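Local atomic coordinates of TRAP dicarboxylate transporter-DctP subunit (Desulfovibrio desulfuricans subsp. desulfuricans, PDB entry 4NHB), a protein that binds sn-glycerol-3-phosphate as the periplasmic solute-binding component of a TRAP transporter, probably delivering it to the membrane subunits for uptake. Residues 146-151 / 236-241; 179-184 / 303-308; 29-34 / 60-65. All coordinates share one frame; numbering follows the deposited sequence.

Contact 1: 146-151 / 236-241; sequences FPLGFR and VIHSLY. With G3P (sn-glycerol-3-phosphate), chain P.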
loop_
_atom_site.group_PDB
_atom_site.type_symbol
_atom_site.label_atom_id
_atom_site.label_comp_id
_atom_site.label_asym_id
_atom_site.label_seq_id
_atom_site.Cartn_x
_atom_site.Cartn_y
_atom_site.Cartn_z
ATOM N N PHE A 146 1.079 -0.633 7.558
ATOM C CA PHE A 146 -0.309 -0.863 7.823
ATOM C C PHE A 146 -0.956 -1.255 6.511
ATOM O O PHE A 146 -0.444 -0.938 5.425
ATOM C CB PHE A 146 -0.960 0.375 8.462
ATOM C CG PHE A 146 -0.834 1.645 7.640
ATOM C CD1 PHE A 146 -1.715 1.923 6.610
ATOM C CD2 PHE A 146 0.187 2.560 7.888
ATOM C CE1 PHE A 146 -1.583 3.096 5.859
ATOM C CE2 PHE A 146 0.316 3.724 7.145
ATOM C CZ PHE A 146 -0.568 3.991 6.130
ATOM N N PRO A 147 -2.078 -1.962 6.585
ATOM C CA PRO A 147 -2.602 -2.460 5.313
ATOM C C PRO A 147 -3.611 -1.492 4.658
ATOM O O PRO A 147 -4.297 -0.725 5.346
ATOM C CB PRO A 147 -3.357 -3.714 5.733
ATOM C CG PRO A 147 -3.865 -3.372 7.144
ATOM C CD PRO A 147 -2.776 -2.522 7.754
ATOM N N LEU A 148 -3.739 -1.596 3.344
ATOM C CA LEU A 148 -4.860 -1.022 2.605
ATOM C C LEU A 148 -5.829 -2.139 2.194
ATOM O O LEU A 148 -6.997 -1.874 1.893
ATOM C CB LEU A 148 -4.378 -0.202 1.385
ATOM C CG LEU A 148 -3.982 1.284 1.601
ATOM C CD1 LEU A 148 -2.994 1.495 2.697
ATOM C CD2 LEU A 148 -3.514 1.965 0.315
ATOM N N GLY A 149 -5.340 -3.369 2.217
ATOM C CA GLY A 149 -6.170 -4.521 1.971
ATOM C C GLY A 149 -5.685 -5.395 0.840
ATOM O O GLY A 149 -4.922 -4.959 -0.013
ATOM N N PHE A 150 -6.149 -6.647 0.834
ATOM C CA PHE A 150 -5.876 -7.560 -0.232
ATOM C C PHE A 150 -6.453 -7.092 -1.570
ATOM O O PHE A 150 -7.534 -6.523 -1.614
ATOM C CB PHE A 150 -6.422 -8.955 0.117
ATOM C CG PHE A 150 -5.550 -9.704 1.120
ATOM C CD1 PHE A 150 -4.393 -10.373 0.708
ATOM C CD2 PHE A 150 -5.883 -9.704 2.465
ATOM C CE1 PHE A 150 -3.584 -11.060 1.636
ATOM C CE2 PHE A 150 -5.077 -10.386 3.405
ATOM C CZ PHE A 150 -3.939 -11.059 2.990
ATOM N N ARG A 151 -5.706 -7.348 -2.649
ATOM C CA ARG A 151 -6.140 -6.895 -3.990
ATOM C C ARG A 151 -7.053 -7.938 -4.622
ATOM O O ARG A 151 -6.747 -9.130 -4.586
ATOM C CB ARG A 151 -4.940 -6.637 -4.913
ATOM C CG ARG A 151 -3.862 -5.688 -4.300
ATOM C CD ARG A 151 -2.811 -5.241 -5.324
ATOM N NE ARG A 151 -3.342 -4.276 -6.283
ATOM C CZ ARG A 151 -3.019 -2.986 -6.340
ATOM N NH1 ARG A 151 -3.600 -2.203 -7.225
ATOM N NH2 ARG A 151 -2.123 -2.459 -5.524
ATOM N N VAL A 236 -1.855 -4.983 -0.019
ATOM C CA VAL A 236 -1.244 -3.691 -0.055
ATOM C C VAL A 236 -0.858 -3.223 1.350
ATOM O O VAL A 236 -1.658 -3.236 2.278
ATOM C CB VAL A 236 -2.161 -2.639 -0.770
ATOM C CG1 VAL A 236 -1.531 -1.226 -0.825
ATOM C CG2 VAL A 236 -2.504 -3.111 -2.172
ATOM N N ILE A 237 0.404 -2.828 1.470
ATOM C CA ILE A 237 0.967 -2.315 2.723
ATOM C C ILE A 237 1.549 -0.928 2.458
ATOM O O ILE A 237 2.395 -0.763 1.573
ATOM C CB ILE A 237 2.095 -3.227 3.215
ATOM C CG1 ILE A 237 1.555 -4.624 3.582
ATOM C CG2 ILE A 237 2.843 -2.585 4.395
ATOM C CD1 ILE A 237 0.676 -4.664 4.852
ATOM N N HIS A 238 1.089 0.087 3.190
ATOM C CA HIS A 238 1.727 1.409 3.131
ATOM C C HIS A 238 2.406 1.811 4.441
ATOM O O HIS A 238 2.289 1.122 5.447
ATOM C CB HIS A 238 0.692 2.447 2.732
ATOM C CG HIS A 238 0.395 2.462 1.271
ATOM N ND1 HIS A 238 -0.131 3.568 0.648
ATOM C CD2 HIS A 238 0.554 1.517 0.305
ATOM C CE1 HIS A 238 -0.296 3.313 -0.641
ATOM N NE2 HIS A 238 0.095 2.072 -0.875
ATOM N N SER A 239 3.111 2.933 4.422
ATOM C CA SER A 239 3.810 3.463 5.597
ATOM C C SER A 239 3.734 4.948 5.639
ATOM O O SER A 239 3.535 5.595 4.623
ATOM C CB SER A 239 5.293 3.095 5.605
ATOM O OG SER A 239 5.446 1.721 5.420
ATOM N N LEU A 240 3.909 5.495 6.830
ATOM C CA LEU A 240 4.200 6.910 6.969
ATOM C C LEU A 240 5.721 7.054 6.955
ATOM O O LEU A 240 6.440 6.372 7.712
ATOM C CB LEU A 240 3.631 7.498 8.267
ATOM C CG LEU A 240 2.126 7.326 8.513
ATOM C CD1 LEU A 240 1.762 7.999 9.829
ATOM C CD2 LEU A 240 1.297 7.891 7.362
ATOM N N TYR A 241 6.207 7.891 6.051
ATOM C CA TYR A 241 7.649 8.120 5.934
ATOM C C TYR A 241 7.954 9.513 6.406
ATOM O O TYR A 241 7.152 10.412 6.188
ATOM C CB TYR A 241 8.067 7.990 4.492
ATOM C CG TYR A 241 7.983 6.593 3.896
ATOM C CD1 TYR A 241 6.811 6.129 3.316
ATOM C CD2 TYR A 241 9.087 5.743 3.902
ATOM C CE1 TYR A 241 6.741 4.861 2.758
ATOM C CE2 TYR A 241 9.025 4.491 3.364
ATOM C CZ TYR A 241 7.875 4.035 2.789
ATOM O OH TYR A 241 7.844 2.760 2.212
HETATM O O1 G3P P . 1.886 -0.034 -2.427
HETATM C C1 G3P P . 1.751 0.084 -3.813
HETATM C C2 G3P P . 0.288 0.370 -4.175
HETATM O O2 G3P P . -0.119 1.552 -3.542
HETATM C C3 G3P P . 0.160 0.520 -5.699
HETATM O O1P G3P P . -1.137 0.188 -6.080
HETATM O O4P G3P P . -2.330 2.006 -4.984
HETATM O O2P G3P P . -1.514 2.329 -7.373
HETATM O O3P G3P P . -3.456 0.833 -6.918
HETATM P P G3P P . -2.164 1.421 -6.358
#
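Val236, Phe146 and His238 bury the most surface where strands 146-151 and 236-241 run antiparallel beside the bound sn-glycerol-3-phosphate. Val236 sits at a beta bulge: its carbonyl O takes the amide of Leu148 at 2.9 Å from N to O, while its own N donates to Gly149 O, so the register slips by one between Pro147 and Gly149. Its two methyls part: CG1, anti to the backbone N, lies against Leu148 CB, and Val236 CG2 rests 3.4 Å from Arg151 NH2. Phe146 pairs with His238 through two backbone bonds, and its ring, in the crowded position between backbone N and carbonyl carbon (chi1 57°), lies with one face against His238 O, which is 3.5 Å from Phe146 CD2. Leu148 CD2 sits over the centre of the imidazole of His238, a CH-pi contact 3.7 Å from the ring centroid. The ring's edge meets the ligand: His238 NE2 and G3P O2 are 2.7 Å apart, with either able to donate, and a weaker bond goes to O1. The other ring nitrogen, ND1, is hydrogen-bonded to Glu43. Arg151, its chain bent at chi3, turns the guanidinium edge to the phosphate end, with Arg151 NH2 2.9 Å from G3P O1P and NH1 bonded to O3P, while Asp210 holds NE in a salt bridge. The two strands thus divide the ligand: cationic Arg151 answers the phosphate end, the imidazole bonds to the glycerol hydroxyls, and Glu43 may favour a protonated His238.

Contact 2: 179-184 / 303-308; sequences TNFAKE and VNAGKR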
loop_
_atom_site.group_PDB
_atom_site.type_symbol
_atom_site.label_atom_id
_atom_site.label_comp_id
_atom_site.label_asym_id
_atom_site.label_seq_id
_atom_site.Cartn_x
_atom_site.Cartn_y
_atom_site.Cartn_z
ATOM N N THR A 179 4.047 -4.875 -12.615
ATOM C CA THR A 179 4.159 -5.113 -14.056
ATOM C C THR A 179 4.710 -6.522 -14.268
ATOM O O THR A 179 4.242 -7.250 -15.138
ATOM C CB THR A 179 5.052 -4.057 -14.751
ATOM O OG1 THR A 179 6.339 -4.021 -14.130
ATOM C CG2 THR A 179 4.411 -2.641 -14.672
ATOM N N ASN A 180 5.662 -6.922 -13.433
ATOM C CA ASN A 180 6.178 -8.293 -13.499
ATOM C C ASN A 180 5.108 -9.331 -13.174
ATOM O O ASN A 180 4.959 -10.350 -13.834
ATOM C CB ASN A 180 7.347 -8.476 -12.546
ATOM C CG ASN A 180 7.986 -9.830 -12.723
ATOM O OD1 ASN A 180 8.523 -10.131 -13.792
ATOM N ND2 ASN A 180 7.865 -10.680 -11.719
ATOM N N PHE A 181 4.340 -9.068 -12.133
ATOM C CA PHE A 181 3.363 -10.005 -11.737
ATOM C C PHE A 181 2.264 -10.135 -12.808
ATOM O O PHE A 181 1.765 -11.239 -13.075
ATOM C CB PHE A 181 2.792 -9.606 -10.373
ATOM C CG PHE A 181 1.716 -10.493 -9.914
ATOM C CD1 PHE A 181 1.995 -11.769 -9.493
ATOM C CD2 PHE A 181 0.396 -10.078 -9.948
ATOM C CE1 PHE A 181 0.985 -12.606 -9.096
ATOM C CE2 PHE A 181 -0.600 -10.912 -9.530
ATOM C CZ PHE A 181 -0.314 -12.171 -9.113
ATOM N N ALA A 182 1.879 -9.017 -13.419
ATOM C CA ALA A 182 0.856 -9.061 -14.457
ATOM C C ALA A 182 1.300 -9.979 -15.587
ATOM O O ALA A 182 0.546 -10.812 -16.080
ATOM C CB ALA A 182 0.573 -7.661 -14.981
ATOM N N LYS A 183 2.548 -9.852 -15.977
ATOM C CA LYS A 183 3.091 -10.727 -17.013
ATOM C C LYS A 183 2.901 -12.183 -16.647
ATOM O O LYS A 183 2.319 -12.958 -17.428
ATOM C CB LYS A 183 4.569 -10.450 -17.227
ATOM C CG LYS A 183 4.867 -8.974 -17.265
ATOM C CD LYS A 183 5.801 -8.581 -18.355
ATOM C CE LYS A 183 6.307 -7.203 -18.109
ATOM N NZ LYS A 183 7.432 -6.812 -19.008
ATOM N N GLU A 184 3.354 -12.550 -15.448
ATOM C CA GLU A 184 3.331 -13.945 -15.046
ATOM C C GLU A 184 1.894 -14.445 -15.074
ATOM O O GLU A 184 1.658 -15.643 -15.181
ATOM C CB GLU A 184 3.912 -14.128 -13.642
ATOM C CG GLU A 184 5.409 -13.951 -13.524
ATOM C CD GLU A 184 6.191 -15.017 -14.265
ATOM O OE1 GLU A 184 5.556 -15.961 -14.809
ATOM O OE2 GLU A 184 7.422 -14.882 -14.331
ATOM N N VAL A 303 -1.649 -18.546 -8.188
ATOM C CA VAL A 303 -0.649 -18.951 -7.208
ATOM C C VAL A 303 0.695 -19.157 -7.902
ATOM O O VAL A 303 1.706 -18.567 -7.485
ATOM C CB VAL A 303 -1.053 -20.217 -6.449
ATOM C CG1 VAL A 303 -0.062 -20.490 -5.340
ATOM C CG2 VAL A 303 -2.421 -20.067 -5.860
ATOM N N ASN A 304 0.719 -19.976 -8.964
ATOM C CA ASN A 304 1.979 -20.248 -9.668
ATOM C C ASN A 304 2.609 -18.978 -10.186
ATOM O O ASN A 304 3.809 -18.754 -10.037
ATOM C CB ASN A 304 1.756 -21.219 -10.824
ATOM C CG ASN A 304 1.140 -22.501 -10.367
ATOM O OD1 ASN A 304 1.191 -22.834 -9.177
ATOM N ND2 ASN A 304 0.546 -23.235 -11.293
ATOM N N ALA A 305 1.777 -18.131 -10.795
ATOM C CA ALA A 305 2.234 -16.836 -11.250
ATOM C C ALA A 305 2.914 -16.095 -10.103
ATOM O O ALA A 305 4.005 -15.561 -10.263
ATOM C CB ALA A 305 1.061 -16.029 -11.803
ATOM N N GLY A 306 2.251 -16.085 -8.951
ATOM C CA GLY A 306 2.770 -15.449 -7.755
ATOM C C GLY A 306 4.099 -15.994 -7.290
ATOM O O GLY A 306 4.999 -15.221 -6.975
ATOM N N LYS A 307 4.205 -17.317 -7.210
ATOM C CA LYS A 307 5.470 -17.969 -6.870
ATOM C C LYS A 307 6.584 -17.655 -7.898
ATOM O O LYS A 307 7.687 -17.283 -7.507
ATOM C CB LYS A 307 5.291 -19.481 -6.727
ATOM C CG LYS A 307 4.404 -19.972 -5.558
ATOM C CD LYS A 307 4.473 -19.058 -4.342
ATOM C CE LYS A 307 4.271 -19.792 -3.004
ATOM N NZ LYS A 307 3.199 -20.810 -3.020
ATOM N N ARG A 308 6.286 -17.743 -9.199
ATOM C CA ARG A 308 7.287 -17.387 -10.223
ATOM C C ARG A 308 7.789 -15.959 -10.048
ATOM O O ARG A 308 8.974 -15.655 -10.237
ATOM C CB ARG A 308 6.719 -17.523 -11.646
ATOM C CG ARG A 308 6.521 -18.935 -12.154
ATOM C CD ARG A 308 6.238 -18.967 -13.654
ATOM N NE ARG A 308 4.942 -18.394 -14.014
ATOM C CZ ARG A 308 3.779 -19.042 -13.988
ATOM N NH1 ARG A 308 3.721 -20.310 -13.616
ATOM N NH2 ARG A 308 2.659 -18.415 -14.341
#
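Arg308 takes hold of Glu184 side-on, one nitrogen to each of two oxygens. Arg308 NE lies 2.6 Å from Glu184 OE1, a salt bridge and hydrogen bond in one. Arg308 NH2 donates to the backbone oxygen, Glu184 O, over 3.1 Å. Both acceptors lie almost in the guanidinium plane, but they are used differently: the backbone oxygen is met in its carbonyl plane, on a lone pair, whereas OE1 is approached from above the carboxylate, whose plane stands 51° from that of the guanidinium. Beside this polar pair, the methyl of Ala305 faces Glu184, its CB 3.5 Å from Glu184 O. Phe181 adds an apolar contact further along, presenting the edge of its ring at CE1 to the bare CA of Gly306, 3.6 Å away.

The contact joins the C-terminal parts of helices 176-184 and 296-308 of the solute-binding fold, whose short segments run at 136° to each other with axes 8.7 Å apart at closest. At Ala305 the two backbones come within 4.9 Å of each other, measured from Ala305 CA to Glu184 CA.

Torsions set the groups in place. Glu184 folds at chi2, bringing its carboxylate back alongside Arg308 CB, and Arg308 bends at chi3 (-68°), so that one guanidinium face lies over its own helix, above Ala305 CA and Asn304 O. Phe181 CG is anti to the backbone N, and its ring also meets that of His233, the planes nearly parallel. Beyond the helix end, Ser309 touches Phe181 and donates from OG to Gly306 O, while Cys185 packs on Ala305.

Contact 3: 29-34 / 60-65; sequences TVIKMA and GKYEVQ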
loop_
_atom_site.group_PDB
_atom_site.type_symbol
_atom_site.label_atom_id
_atom_site.label_comp_id
_atom_site.label_asym_id
_atom_site.label_seq_id
_atom_site.Cartn_x
_atom_site.Cartn_y
_atom_site.Cartn_z
ATOM N N THR A 29 5.028 24.079 15.329
ATOM C CA THR A 29 5.782 23.565 14.203
ATOM C C THR A 29 4.832 22.830 13.269
ATOM O O THR A 29 4.102 21.940 13.697
ATOM C CB THR A 29 6.924 22.613 14.656
ATOM O OG1 THR A 29 7.940 23.350 15.354
ATOM C CG2 THR A 29 7.570 21.936 13.455
ATOM N N VAL A 30 4.815 23.213 12.003
ATOM C CA VAL A 30 3.934 22.556 11.037
ATOM C C VAL A 30 4.626 21.426 10.296
ATOM O O VAL A 30 5.722 21.602 9.768
ATOM C CB VAL A 30 3.375 23.530 10.013
ATOM C CG1 VAL A 30 2.586 22.769 8.945
ATOM C CG2 VAL A 30 2.483 24.549 10.704
ATOM N N ILE A 31 3.984 20.255 10.296
ATOM C CA ILE A 31 4.413 19.116 9.469
ATOM C C ILE A 31 3.450 18.871 8.290
ATOM O O ILE A 31 2.261 18.645 8.478
ATOM C CB ILE A 31 4.516 17.825 10.320
ATOM C CG1 ILE A 31 5.659 17.943 11.334
ATOM C CG2 ILE A 31 4.710 16.609 9.443
ATOM C CD1 ILE A 31 5.733 16.775 12.322
ATOM N N LYS A 32 3.980 18.927 7.081
ATOM C CA LYS A 32 3.193 18.718 5.884
ATOM C C LYS A 32 3.401 17.284 5.460
ATOM O O LYS A 32 4.530 16.826 5.374
ATOM C CB LYS A 32 3.673 19.622 4.775
ATOM C CG LYS A 32 3.903 21.079 5.175
ATOM C CD LYS A 32 2.796 21.953 4.699
ATOM C CE LYS A 32 2.922 23.371 5.257
ATOM N NZ LYS A 32 3.349 24.350 4.227
ATOM N N MET A 33 2.295 16.582 5.243
ATOM C CA MET A 33 2.281 15.210 4.816
ATOM C C MET A 33 1.438 15.054 3.572
ATOM O O MET A 33 0.262 15.434 3.554
ATOM C CB MET A 33 1.638 14.344 5.892
ATOM C CG MET A 33 1.843 12.873 5.701
ATOM S SD MET A 33 0.902 11.928 6.897
ATOM C CE MET A 33 1.481 12.531 8.468
ATOM N N ALA A 34 2.010 14.443 2.557
ATOM C CA ALA A 34 1.269 14.175 1.336
ATOM C C ALA A 34 0.939 12.708 1.229
ATOM O O ALA A 34 1.666 11.854 1.729
ATOM C CB ALA A 34 2.078 14.585 0.138
ATOM N N GLY A 60 0.081 20.076 21.443
ATOM C CA GLY A 60 -0.323 21.203 20.617
ATOM C C GLY A 60 0.857 21.858 19.921
ATOM O O GLY A 60 0.695 22.750 19.072
ATOM N N LYS A 61 2.049 21.396 20.275
ATOM C CA LYS A 61 3.286 21.919 19.727
ATOM C C LYS A 61 3.431 21.659 18.234
ATOM O O LYS A 61 3.766 22.564 17.465
ATOM C CB LYS A 61 4.458 21.278 20.454
ATOM C CG LYS A 61 5.784 21.652 19.859
ATOM C CD LYS A 61 6.924 21.286 20.773
ATOM C CE LYS A 61 8.227 21.281 20.014
ATOM N NZ LYS A 61 9.399 21.055 20.911
ATOM N N TYR A 62 3.202 20.412 17.825
ATOM C CA TYR A 62 3.203 20.078 16.399
ATOM C C TYR A 62 1.797 20.041 15.867
ATOM O O TYR A 62 0.884 19.532 16.525
ATOM C CB TYR A 62 3.866 18.745 16.143
ATOM C CG TYR A 62 5.339 18.729 16.450
ATOM C CD1 TYR A 62 6.265 19.115 15.509
ATOM C CD2 TYR A 62 5.796 18.315 17.688
ATOM C CE1 TYR A 62 7.617 19.092 15.777
ATOM C CE2 TYR A 62 7.136 18.281 17.977
ATOM C CZ TYR A 62 8.052 18.683 17.021
ATOM O OH TYR A 62 9.401 18.648 17.307
ATOM N N GLU A 63 1.622 20.627 14.688
ATOM C CA GLU A 63 0.411 20.458 13.916
ATOM C C GLU A 63 0.764 19.797 12.580
ATOM O O GLU A 63 1.815 20.074 11.987
ATOM C CB GLU A 63 -0.262 21.803 13.685
ATOM C CG GLU A 63 -0.566 22.545 14.978
ATOM C CD GLU A 63 -1.266 23.869 14.744
ATOM O OE1 GLU A 63 -1.188 24.402 13.615
ATOM O OE2 GLU A 63 -1.896 24.377 15.696
ATOM N N VAL A 64 -0.125 18.924 12.117
ATOM C CA VAL A 64 0.086 18.184 10.880
ATOM C C VAL A 64 -0.936 18.586 9.847
ATOM O O VAL A 64 -2.152 18.504 10.078
ATOM C CB VAL A 64 -0.036 16.688 11.134
ATOM C CG1 VAL A 64 0.189 15.886 9.829
ATOM C CG2 VAL A 64 0.940 16.275 12.212
ATOM N N GLN A 65 -0.457 18.993 8.685
ATOM C CA GLN A 65 -1.351 19.283 7.584
ATOM C C GLN A 65 -1.307 18.169 6.570
ATOM O O GLN A 65 -0.246 17.876 6.013
ATOM C CB GLN A 65 -0.978 20.612 6.914
ATOM C CG GLN A 65 -1.325 21.807 7.820
ATOM C CD GLN A 65 -0.818 23.139 7.291
ATOM O OE1 GLN A 65 -0.562 23.292 6.107
ATOM N NE2 GLN A 65 -0.649 24.097 8.187
HETATM O O HOH W 1 10.451 21.297 16.432
#
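Thr29 chi1 (-68°) puts CG2 anti to the backbone N, on the ring of Tyr62, and OG1 beside the N; Tyr62 CG lies anti to its own carbonyl carbon (chi1 -66°), and the two side chains run alongside each other, pointing the same way. Thr29 CB and CG2 both approach the CD1-CE1 side of the tyrosine ring, Thr29 CB at 3.7 Å from Tyr62 CD1. Ile31 crosses obliquely to the same ring, its extended chain bringing CD1 to 4.0 Å from Tyr62 CD1. A water donates to Tyr62 OH and is weakly bonded to Thr29 OG1; the phenol is also hydrogen-bonded to Asp254, which forms a salt bridge with Lys61 NZ as well. Strands 30-34 and 63-67 run parallel, the two ends of a beta-alpha-beta unit whose crossover is helix 42-57. Their backbone ladder alternates. Glu63 N donates to Thr29 O, and Ile31 N to Glu63 O, nearly straight at 2.8 Å. Gln65 N follows to Ile31 O at 2.7 Å, then Met33 N to Gln65 O. On the face shared with helix 42-57, Met33 bends at chi3 (-57°) to lay CE 3.8 Å from Val64 CG1; Ile31 and Tyr62 touch Leu54 of the helix, and Met33 touches Met47 and Phe50. The other face carries Val30, Lys32 and Gln65: the amide NE2 of the extended Gln65 lies 3.6 Å from Val30 CG1, while its OE1 runs beside the methylenes of Lys32.

Contacts 1 and 3 reach the same mixed sheet and touch each other, Leu240 CD2 of contact 1 packing 4.1 Å from Met33 SD of contact 3, although their centres are 22 Å apart. Contact 1 holds sn-glycerol-3-phosphate directly. Contact 3 lies farther from the ligand, the side chain of Met33 about 10 Å from that of His238. Contact 2 lies on the opposite side of the chain's centre from contact 3, their centres about 40 Å apart. It does not touch contact 1, the nearest atoms being about 7 Å apart, and the side chain of Phe181 is about 11 Å from the bound ligand. Along the chain, contact 3 closes first, whereas the segments of contacts 1 and 2 alternate.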